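Local structure of cadherin-23 (Mus musculus, 5UZ8) at residues A[55-59]-A[69-74]; A[81-87]-A[99-105]; A[110-116]-A[189-194]. The protein probably works as a calcium-dependent adhesion molecule of the cadherin family, with a part in the mechanotransduction that underlies hearing. All coordinates share one frame; numbering follows the deposited sequence. Where two conformers were deposited one is given.

Interaction 1: A[55-59]-A[69-74]; sequences PGYVQ and IANRTV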
loop_
_atom_site.group_PDB
_atom_site.type_symbol
_atom_site.label_atom_id
_atom_site.label_comp_id
_atom_site.label_asym_id
_atom_site.label_seq_id
_atom_site.Cartn_x
_atom_site.Cartn_y
_atom_site.Cartn_z
ATOM N N PRO A 55 -26.991 29.518 3.130
ATOM C CA PRO A 55 -26.620 30.854 2.693
ATOM C C PRO A 55 -25.162 30.966 2.242
ATOM O O PRO A 55 -24.326 30.094 2.523
ATOM C CB PRO A 55 -26.856 31.710 3.952
ATOM C CG PRO A 55 -26.580 30.782 5.086
ATOM C CD PRO A 55 -27.100 29.444 4.601
ATOM N N GLY A 56 -24.875 32.050 1.537
ATOM C CA GLY A 56 -23.510 32.418 1.238
ATOM C C GLY A 56 -22.969 32.121 -0.141
ATOM O O GLY A 56 -21.866 32.580 -0.454
ATOM N N TYR A 57 -23.717 31.373 -0.965
ATOM C CA TYR A 57 -23.201 30.852 -2.209
ATOM C C TYR A 57 -23.690 31.514 -3.485
ATOM O O TYR A 57 -23.101 31.266 -4.562
ATOM C CB TYR A 57 -23.431 29.346 -2.316
ATOM C CG TYR A 57 -22.794 28.545 -1.187
ATOM C CD1 TYR A 57 -21.466 28.105 -1.272
ATOM C CD2 TYR A 57 -23.527 28.188 -0.085
ATOM C CE1 TYR A 57 -20.902 27.348 -0.262
ATOM C CE2 TYR A 57 -22.960 27.453 0.945
ATOM C CZ TYR A 57 -21.652 27.031 0.834
ATOM O OH TYR A 57 -21.096 26.294 1.838
ATOM N N VAL A 58 -24.754 32.327 -3.398
ATOM C CA VAL A 58 -25.362 32.942 -4.559
ATOM C C VAL A 58 -25.764 34.383 -4.298
ATOM O O VAL A 58 -26.023 34.785 -3.153
ATOM C CB VAL A 58 -26.626 32.165 -5.026
ATOM C CG1 VAL A 58 -26.356 30.684 -5.140
ATOM C CG2 VAL A 58 -27.784 32.384 -4.070
ATOM N N GLN A 59 -25.782 35.177 -5.364
ATOM C CA GLN A 59 -26.276 36.533 -5.284
ATOM C C GLN A 59 -26.704 36.993 -6.669
ATOM O O GLN A 59 -26.209 36.476 -7.680
ATOM C CB GLN A 59 -25.209 37.479 -4.727
ATOM C CG GLN A 59 -24.006 37.650 -5.651
ATOM C CD GLN A 59 -22.860 38.314 -4.938
ATOM O OE1 GLN A 59 -22.234 37.700 -4.090
ATOM N NE2 GLN A 59 -22.584 39.577 -5.269
ATOM N N ILE A 69 -25.311 34.826 -9.802
ATOM C CA ILE A 69 -23.905 34.450 -9.897
ATOM C C ILE A 69 -23.412 33.836 -8.586
ATOM O O ILE A 69 -24.009 34.019 -7.519
ATOM C CB ILE A 69 -23.019 35.651 -10.286
ATOM C CG1 ILE A 69 -22.983 36.713 -9.160
ATOM C CG2 ILE A 69 -23.504 36.256 -11.596
ATOM C CD1 ILE A 69 -22.177 37.970 -9.454
ATOM N N ALA A 70 -22.311 33.105 -8.690
ATOM C CA ALA A 70 -21.642 32.539 -7.534
ATOM C C ALA A 70 -21.036 33.620 -6.612
ATOM O O ALA A 70 -20.383 34.564 -7.071
ATOM C CB ALA A 70 -20.570 31.538 -7.984
ATOM N N ASN A 71 -21.274 33.448 -5.312
ATOM C CA ASN A 71 -20.649 34.194 -4.251
ATOM C C ASN A 71 -19.507 33.327 -3.714
ATOM O O ASN A 71 -18.478 33.268 -4.366
ATOM C CB ASN A 71 -21.683 34.644 -3.211
ATOM C CG ASN A 71 -21.099 35.519 -2.123
ATOM O OD1 ASN A 71 -19.922 35.895 -2.158
ATOM N ND2 ASN A 71 -21.939 35.893 -1.152
ATOM N N ARG A 72 -19.669 32.666 -2.567
ATOM C CA ARG A 72 -18.683 31.682 -2.169
ATOM C C ARG A 72 -18.737 30.499 -3.132
ATOM O O ARG A 72 -19.792 30.162 -3.683
ATOM C CB ARG A 72 -18.884 31.244 -0.720
ATOM C CG ARG A 72 -18.552 32.358 0.241
ATOM C CD ARG A 72 -18.985 32.052 1.655
ATOM N NE ARG A 72 -18.599 33.157 2.520
ATOM C CZ ARG A 72 -19.223 34.331 2.600
ATOM N NH1 ARG A 72 -20.338 34.583 1.888
ATOM N NH2 ARG A 72 -18.722 35.259 3.427
ATOM N N THR A 73 -17.582 29.878 -3.343
ATOM C CA THR A 73 -17.566 28.634 -4.118
ATOM C C THR A 73 -18.168 27.498 -3.309
ATOM O O THR A 73 -17.973 27.402 -2.114
ATOM C CB THR A 73 -16.154 28.214 -4.531
ATOM O OG1 THR A 73 -15.323 28.128 -3.360
ATOM C CG2 THR A 73 -15.616 29.217 -5.502
ATOM N N VAL A 74 -18.928 26.661 -3.994
ATOM C CA VAL A 74 -19.633 25.543 -3.363
ATOM C C VAL A 74 -18.821 24.254 -3.523
ATOM O O VAL A 74 -18.118 24.065 -4.525
ATOM C CB VAL A 74 -21.051 25.394 -3.949
ATOM C CG1 VAL A 74 -21.041 24.816 -5.358
ATOM C CG2 VAL A 74 -21.941 24.580 -3.032
HETATM O O HOH W 1 -21.420 29.118 -5.438
HETATM O O HOH W 2 -24.737 34.810 -0.839
#

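Interaction 2: A[81-87]-A[99-105]; sequences WLNFTVR and EIPVYLE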
loop_
_atom_site.group_PDB
_atom_site.type_symbol
_atom_site.label_atom_id
_atom_site.label_comp_id
_atom_site.label_asym_id
_atom_site.label_seq_id
_atom_site.Cartn_x
_atom_site.Cartn_y
_atom_site.Cartn_z
ATOM N N TRP A 81 -27.420 20.830 -2.795
ATOM C CA TRP A 81 -28.427 21.706 -3.383
ATOM C C TRP A 81 -28.272 23.134 -2.846
ATOM O O TRP A 81 -28.103 23.328 -1.653
ATOM C CB TRP A 81 -29.838 21.178 -3.052
ATOM C CG TRP A 81 -30.128 19.902 -3.785
ATOM C CD1 TRP A 81 -29.884 18.656 -3.354
ATOM C CD2 TRP A 81 -30.679 19.782 -5.101
ATOM N NE1 TRP A 81 -30.247 17.720 -4.326
ATOM C CE2 TRP A 81 -30.739 18.403 -5.410
ATOM C CE3 TRP A 81 -31.153 20.709 -6.047
ATOM C CZ2 TRP A 81 -31.238 17.928 -6.618
ATOM C CZ3 TRP A 81 -31.655 20.230 -7.270
ATOM C CH2 TRP A 81 -31.691 18.858 -7.539
ATOM N N LEU A 82 -28.283 24.117 -3.734
ATOM C CA LEU A 82 -28.407 25.518 -3.324
ATOM C C LEU A 82 -29.823 25.952 -3.681
ATOM O O LEU A 82 -30.129 26.143 -4.862
ATOM C CB LEU A 82 -27.401 26.405 -4.038
ATOM C CG LEU A 82 -25.940 26.125 -3.704
ATOM C CD1 LEU A 82 -25.002 26.929 -4.590
ATOM C CD2 LEU A 82 -25.689 26.355 -2.226
ATOM N N ASN A 83 -30.673 26.099 -2.667
ATOM C CA ASN A 83 -32.059 26.503 -2.883
ATOM C C ASN A 83 -32.275 27.933 -2.385
ATOM O O ASN A 83 -31.663 28.380 -1.398
ATOM C CB ASN A 83 -33.011 25.514 -2.195
ATOM C CG ASN A 83 -32.774 24.081 -2.641
ATOM O OD1 ASN A 83 -32.336 23.835 -3.772
ATOM N ND2 ASN A 83 -32.996 23.135 -1.750
ATOM N N PHE A 84 -33.156 28.654 -3.078
ATOM C CA PHE A 84 -33.512 29.995 -2.698
ATOM C C PHE A 84 -34.780 30.409 -3.433
ATOM O O PHE A 84 -35.312 29.664 -4.260
ATOM C CB PHE A 84 -32.361 30.991 -2.950
ATOM C CG PHE A 84 -31.859 31.000 -4.345
ATOM C CD1 PHE A 84 -30.937 30.036 -4.774
ATOM C CD2 PHE A 84 -32.296 31.955 -5.255
ATOM C CE1 PHE A 84 -30.444 30.060 -6.058
ATOM C CE2 PHE A 84 -31.809 31.966 -6.561
ATOM C CZ PHE A 84 -30.881 31.017 -6.957
ATOM N N THR A 85 -35.245 31.590 -3.093
ATOM C CA THR A 85 -36.426 32.176 -3.678
ATOM C C THR A 85 -36.019 33.444 -4.393
ATOM O O THR A 85 -35.246 34.242 -3.848
ATOM C CB THR A 85 -37.398 32.520 -2.563
ATOM O OG1 THR A 85 -37.864 31.315 -1.970
ATOM C CG2 THR A 85 -38.571 33.299 -3.061
ATOM N N VAL A 86 -36.564 33.652 -5.590
ATOM C CA VAL A 86 -36.428 34.919 -6.289
ATOM C C VAL A 86 -37.735 35.678 -6.146
ATOM O O VAL A 86 -38.805 35.106 -6.368
ATOM C CB VAL A 86 -36.146 34.720 -7.785
ATOM C CG1 VAL A 86 -36.033 36.076 -8.459
ATOM C CG2 VAL A 86 -34.861 33.934 -8.022
ATOM N N ARG A 87 -37.652 36.936 -5.714
ATOM C CA ARG A 87 -38.800 37.840 -5.645
ATOM C C ARG A 87 -38.649 38.866 -6.743
ATOM O O ARG A 87 -37.613 39.509 -6.825
ATOM C CB ARG A 87 -38.858 38.549 -4.289
ATOM C CG ARG A 87 -40.043 39.470 -4.078
ATOM C CD ARG A 87 -40.019 40.106 -2.693
ATOM N NE ARG A 87 -41.066 41.118 -2.511
ATOM C CZ ARG A 87 -42.333 40.867 -2.159
ATOM N NH1 ARG A 87 -42.766 39.620 -1.955
ATOM N NH2 ARG A 87 -43.197 41.876 -2.026
ATOM N N GLU A 99 -43.070 35.562 -6.302
ATOM C CA GLU A 99 -41.948 34.817 -5.789
ATOM C C GLU A 99 -41.951 33.420 -6.357
ATOM O O GLU A 99 -42.996 32.864 -6.640
ATOM C CB GLU A 99 -42.027 34.750 -4.276
ATOM C CG GLU A 99 -41.665 36.074 -3.631
ATOM C CD GLU A 99 -41.662 36.033 -2.122
ATOM O OE1 GLU A 99 -41.692 34.927 -1.533
ATOM O OE2 GLU A 99 -41.606 37.126 -1.533
ATOM N N ILE A 100 -40.769 32.859 -6.529
ATOM C CA ILE A 100 -40.660 31.529 -7.078
ATOM C C ILE A 100 -39.427 30.826 -6.513
ATOM O O ILE A 100 -38.414 31.480 -6.258
ATOM C CB ILE A 100 -40.609 31.597 -8.612
ATOM C CG1 ILE A 100 -40.742 30.203 -9.226
ATOM C CG2 ILE A 100 -39.368 32.316 -9.115
ATOM C CD1 ILE A 100 -41.000 30.228 -10.712
ATOM N N PRO A 101 -39.492 29.499 -6.344
ATOM C CA PRO A 101 -38.304 28.790 -5.890
ATOM C C PRO A 101 -37.315 28.500 -6.990
ATOM O O PRO A 101 -37.698 28.278 -8.170
ATOM C CB PRO A 101 -38.847 27.472 -5.308
ATOM C CG PRO A 101 -40.315 27.514 -5.436
ATOM C CD PRO A 101 -40.692 28.639 -6.324
ATOM N N VAL A 102 -36.052 28.460 -6.582
ATOM C CA VAL A 102 -34.961 28.007 -7.430
ATOM C C VAL A 102 -34.240 26.865 -6.734
ATOM O O VAL A 102 -33.984 26.921 -5.522
ATOM C CB VAL A 102 -33.971 29.145 -7.792
ATOM C CG1 VAL A 102 -32.848 28.619 -8.685
ATOM C CG2 VAL A 102 -34.693 30.280 -8.518
ATOM N N TYR A 103 -33.920 25.835 -7.516
ATOM C CA TYR A 103 -33.206 24.659 -7.003
ATOM C C TYR A 103 -31.957 24.441 -7.882
ATOM O O TYR A 103 -32.075 23.977 -9.023
ATOM C CB TYR A 103 -34.093 23.415 -7.021
ATOM C CG TYR A 103 -35.429 23.543 -6.297
ATOM C CD1 TYR A 103 -35.506 23.521 -4.910
ATOM C CD2 TYR A 103 -36.618 23.658 -7.003
ATOM C CE1 TYR A 103 -36.722 23.627 -4.241
ATOM C CE2 TYR A 103 -37.833 23.792 -6.351
ATOM C CZ TYR A 103 -37.885 23.771 -4.981
ATOM O OH TYR A 103 -39.109 23.849 -4.360
ATOM N N LEU A 104 -30.778 24.768 -7.349
ATOM C CA LEU A 104 -29.546 24.528 -8.074
ATOM C C LEU A 104 -28.942 23.203 -7.639
ATOM O O LEU A 104 -28.639 22.995 -6.454
ATOM C CB LEU A 104 -28.536 25.673 -7.892
ATOM C CG LEU A 104 -29.007 27.058 -8.279
ATOM C CD1 LEU A 104 -27.896 28.066 -7.961
ATOM C CD2 LEU A 104 -29.430 27.123 -9.731
ATOM N N GLU A 105 -28.784 22.313 -8.607
ATOM C CA GLU A 105 -28.337 20.940 -8.384
ATOM C C GLU A 105 -26.819 20.921 -8.498
ATOM O O GLU A 105 -26.270 21.128 -9.574
ATOM C CB GLU A 105 -28.959 20.036 -9.444
ATOM C CG GLU A 105 -28.614 18.548 -9.369
ATOM C CD GLU A 105 -29.427 17.727 -10.363
ATOM O OE1 GLU A 105 -30.098 18.298 -11.243
ATOM O OE2 GLU A 105 -29.424 16.505 -10.258
#

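Interaction 3: A[110-116]-A[189-194]; sequences NDNNPIF and ALAKDN. With CA (calcium ion), chain I; CA (calcium ion), chain J; CA (calcium ion), chain K.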
loop_
_atom_site.group_PDB
_atom_site.type_symbol
_atom_site.label_atom_id
_atom_site.label_comp_id
_atom_site.label_asym_id
_atom_site.label_seq_id
_atom_site.Cartn_x
_atom_site.Cartn_y
_atom_site.Cartn_z
ATOM N N ASN A 110 -14.344 15.293 -9.771
ATOM C CA ASN A 110 -13.370 14.416 -9.185
ATOM C C ASN A 110 -12.212 15.219 -8.608
ATOM O O ASN A 110 -11.098 15.227 -9.158
ATOM C CB ASN A 110 -12.885 13.370 -10.193
ATOM C CG ASN A 110 -12.049 12.288 -9.538
ATOM O OD1 ASN A 110 -12.190 12.049 -8.349
ATOM N ND2 ASN A 110 -11.193 11.635 -10.300
ATOM N N ASP A 111 -12.481 15.863 -7.470
ATOM C CA ASP A 111 -11.503 16.741 -6.819
ATOM C C ASP A 111 -10.876 16.168 -5.536
ATOM O O ASP A 111 -10.126 16.880 -4.853
ATOM C CB ASP A 111 -12.073 18.164 -6.605
ATOM C CG ASP A 111 -13.335 18.214 -5.736
ATOM O OD1 ASP A 111 -14.037 17.195 -5.528
ATOM O OD2 ASP A 111 -13.701 19.342 -5.317
ATOM N N ASN A 112 -11.151 14.912 -5.218
ATOM C CA ASN A 112 -10.503 14.253 -4.088
ATOM C C ASN A 112 -9.734 13.011 -4.554
ATOM O O ASN A 112 -10.259 12.201 -5.327
ATOM C CB ASN A 112 -11.513 13.869 -3.014
ATOM C CG ASN A 112 -12.072 15.097 -2.302
ATOM O OD1 ASN A 112 -11.477 15.570 -1.331
ATOM N ND2 ASN A 112 -13.156 15.662 -2.844
ATOM N N ASN A 113 -8.515 12.866 -4.058
ATOM C CA ASN A 113 -7.704 11.685 -4.335
ATOM C C ASN A 113 -8.097 10.586 -3.373
ATOM O O ASN A 113 -8.429 10.887 -2.221
ATOM C CB ASN A 113 -6.221 11.965 -4.089
ATOM C CG ASN A 113 -5.627 12.907 -5.116
ATOM O OD1 ASN A 113 -6.162 13.951 -5.354
ATOM N ND2 ASN A 113 -4.516 12.521 -5.723
ATOM N N PRO A 114 -7.898 9.315 -3.785
ATOM C CA PRO A 114 -7.916 8.256 -2.762
ATOM C C PRO A 114 -6.759 8.457 -1.812
ATOM O O PRO A 114 -5.652 8.825 -2.246
ATOM C CB PRO A 114 -7.763 6.955 -3.552
ATOM C CG PRO A 114 -7.928 7.300 -4.971
ATOM C CD PRO A 114 -7.600 8.785 -5.118
ATOM N N ILE A 115 -7.018 8.284 -0.535
ATOM C CA ILE A 115 -6.041 8.550 0.537
ATOM C C ILE A 115 -5.954 7.297 1.378
ATOM O O ILE A 115 -6.973 6.821 1.888
ATOM C CB ILE A 115 -6.447 9.731 1.423
ATOM C CG1 ILE A 115 -6.433 11.047 0.614
ATOM C CG2 ILE A 115 -5.491 9.873 2.618
ATOM C CD1 ILE A 115 -7.122 12.211 1.315
ATOM N N PHE A 116 -4.742 6.749 1.503
ATOM C CA PHE A 116 -4.555 5.532 2.307
ATOM C C PHE A 116 -4.806 5.749 3.779
ATOM O O PHE A 116 -4.518 6.826 4.288
ATOM C CB PHE A 116 -3.191 4.935 2.078
ATOM C CG PHE A 116 -3.105 4.141 0.824
ATOM C CD1 PHE A 116 -3.607 2.855 0.776
ATOM C CD2 PHE A 116 -2.558 4.689 -0.325
ATOM C CE1 PHE A 116 -3.537 2.108 -0.401
ATOM C CE2 PHE A 116 -2.480 3.947 -1.488
ATOM C CZ PHE A 116 -2.979 2.671 -1.541
ATOM N N ALA A 189 2.184 0.203 -3.292
ATOM C CA ALA A 189 0.778 -0.043 -3.604
ATOM C C ALA A 189 0.151 1.275 -4.062
ATOM O O ALA A 189 0.426 2.329 -3.469
ATOM C CB ALA A 189 0.038 -0.580 -2.403
ATOM N N LEU A 190 -0.678 1.207 -5.107
ATOM C CA LEU A 190 -1.300 2.395 -5.699
ATOM C C LEU A 190 -2.817 2.278 -5.569
ATOM O O LEU A 190 -3.345 1.186 -5.761
ATOM C CB LEU A 190 -0.937 2.452 -7.158
ATOM C CG LEU A 190 -1.204 3.729 -7.916
ATOM C CD1 LEU A 190 -0.291 4.852 -7.427
ATOM C CD2 LEU A 190 -0.912 3.461 -9.390
ATOM N N ALA A 191 -3.478 3.384 -5.228
ATOM C CA ALA A 191 -4.937 3.475 -5.253
ATOM C C ALA A 191 -5.289 4.528 -6.303
ATOM O O ALA A 191 -4.777 5.651 -6.232
ATOM C CB ALA A 191 -5.461 3.887 -3.897
ATOM N N LYS A 192 -6.118 4.165 -7.280
ATOM C CA LYS A 192 -6.455 5.064 -8.386
ATOM C C LYS A 192 -7.982 5.086 -8.533
ATOM O O LYS A 192 -8.633 4.030 -8.615
ATOM C CB LYS A 192 -5.749 4.610 -9.656
ATOM C CG LYS A 192 -5.967 5.466 -10.890
ATOM C CD LYS A 192 -5.281 4.849 -12.130
ATOM C CE LYS A 192 -3.807 4.586 -11.938
ATOM N NZ LYS A 192 -3.112 4.273 -13.231
ATOM N N ASP A 193 -8.559 6.272 -8.522
ATOM C CA ASP A 193 -10.002 6.394 -8.566
ATOM C C ASP A 193 -10.522 6.402 -10.004
ATOM O O ASP A 193 -9.744 6.263 -10.940
ATOM C CB ASP A 193 -10.471 7.612 -7.731
ATOM C CG ASP A 193 -10.136 8.936 -8.369
ATOM O OD1 ASP A 193 -9.801 8.990 -9.582
ATOM O OD2 ASP A 193 -10.260 9.944 -7.646
ATOM N N ASN A 194 -11.839 6.565 -10.163
ATOM C CA ASN A 194 -12.497 6.844 -11.432
ATOM C C ASN A 194 -12.175 5.819 -12.538
ATOM O O ASN A 194 -11.687 6.172 -13.621
ATOM C CB ASN A 194 -12.190 8.308 -11.885
ATOM C CG ASN A 194 -13.083 8.793 -13.017
ATOM O OD1 ASN A 194 -14.165 8.258 -13.278
ATOM N ND2 ASN A 194 -12.619 9.858 -13.704
HETATM CA CA CA I . -11.883 10.895 -6.295
HETATM CA CA CA J . -16.098 16.032 -5.478
HETATM CA CA CA K . -15.157 19.207 -3.472
HETATM O O HOH W 3 -13.429 18.513 -2.024
HETATM O O HOH W 4 -14.329 21.472 -3.019
#

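Interaction 1: A[55-59]-A[69-74]
The Y57 ring has V74 CG2 over one face, while the carbonyl oxygens of R72 and T73 lie at its edge, near the ring plane; CE1 comes within 3.5 Å of T73 O. With CG anti to its carbonyl carbon (chi1 -58°), Y57 brings this edge up to the 72-74 backbone, and it also touches V79 and L82. The second flat group, the R72 guanidinium, meets G56 O edge-on and in its plane. Its NH1 bond to that oxygen is weak at 3.4 Å, and doubtful too, since R72 was modelled in two conformers. A firmer donor to G56 O is R72 N, in the carbonyl plane at 3.0 Å. The remaining flat groups, the Q59 and N71 amides, stand nearly perpendicular, 87° apart; Q59 OE1 approaches N71 CG to 3.1 Å without a hydrogen bond between them.

The backbones form the open end of the hairpin of strands 58-60 and 66-70. Q59 and I69 are a hydrogen-bonded antiparallel pair, with I69 N to Q59 O at 2.8 Å. Past V58 and A70 the pairing changes: N71 N reaches Y57 O at 2.9 Å from well above the carbonyl plane. One water donates to both Y57 O and R72 O; another bridges V58 O and N71 ND2. G56 has a positive phi of 102°, where a side chain would jam against the carbonyl of P55. V58 turns into the core of the cadherin repeat, onto L29, L49, L52 and F84.

The contact is therefore mainly a polar backbone one: carbonyls that leave regular pairing are met by amides and bridging water, and apolar packing comes mainly from Y57 on V74 across the contact, with V58 and A70 turned to the core.

Interaction 2: A[81-87]-A[99-105]
W81 to R87 and E99 to E105 pair as the two long strands of an antiparallel hairpin, at the centre of one sheet of the Greek-key sandwich of the cadherin repeat. L82, F84, V86, I100, V102 and L104 share the inward face. V102 is a bump that fits between the F84 ring and V86: its CB sits over the ring, 3.8 Å from the centroid, a CH-pi contact. Its branches part, CG1 following the F84 rim to CZ and CG2 meeting V86 CG2 at 3.7 Å. L104 CD1 comes in at the ring edge, in its plane, and the patch continues onto I30 of the facing sheet. On the face of W81, N83, Y103 and E105, E105 CA sits over the W81 six-membered ring, offset toward the rim, a CH-pi contact, and CB and CG follow along CZ3 and CH2. R87, extended from CG to NE, crosses E99 at a slant in a salt bridge, its guanidinium turned 76° from the carboxylate. An alanine here would probably leave the E99 carboxylate without its charged mate and E99 CG without R87 CG against it. R87 NH1 meets E99 OE2 at 2.8 Å, on the anti side of that oxygen.

Interaction 3: A[110-116]-A[189-194]
D193 OD2 binds a calcium ion at 2.3 Å, and from the other segment N110 OD1 and N112 O grip the same ion. D142, D144 and the carbonyl of F148 complete its shell. N110 and D193 approach from opposite directions, their amide and carboxylate planes 48° apart. While N110 OD1 holds the metal, ND2 donates to D193 OD1 at 3.1 Å, from the syn side and 34° out of the carboxylate plane. CG anti to the backbone N (chi1 -170°) places the N110 amide for this. N201 is a further partner of that amide and R203 pairs with D193, consistent with a second shell that positions both ligands. D111 points away and bridges two more calcium ions, OD1 on one and OD2 on the other; E21 and E77 of the preceding repeat bind both, and D144 of the next binds the OD1 one. This is the DXNDN linker of cadherins, joining successive repeats. Farther from the ion the contact turns apolar: P114 CB meets A191 CB, and F116 CZ reaches it at 3.6 Å. Strand 115-116 pairs with 134-141 in one sheet, and 189-193 runs between 151-155 and 204-214 in the other, so P114 and F116 pack across the sandwich, beside A140.

Along the chain the three contacts follow in series, each closing before the next opens. Interactions 1 and 2 belong to the same cadherin repeat, their centres 12 Å apart, one on each sheet of its sandwich. They touch through the core, Y57 CD2 lying 3.6 Å from L82 CD2, with V58 against F84 and L104. Interaction 3 lies about 28 Å from interaction 1 and 34 Å from interaction 2, centre to centre, without touching either. Strand 97-107 of interaction 2 leads into the calcium-binding linker, which enters the next repeat at strand 115-116. Two contacts thus lie within one repeat, and the third fixes the linker onto the next, D111 carrying the calcium bridge back to the first.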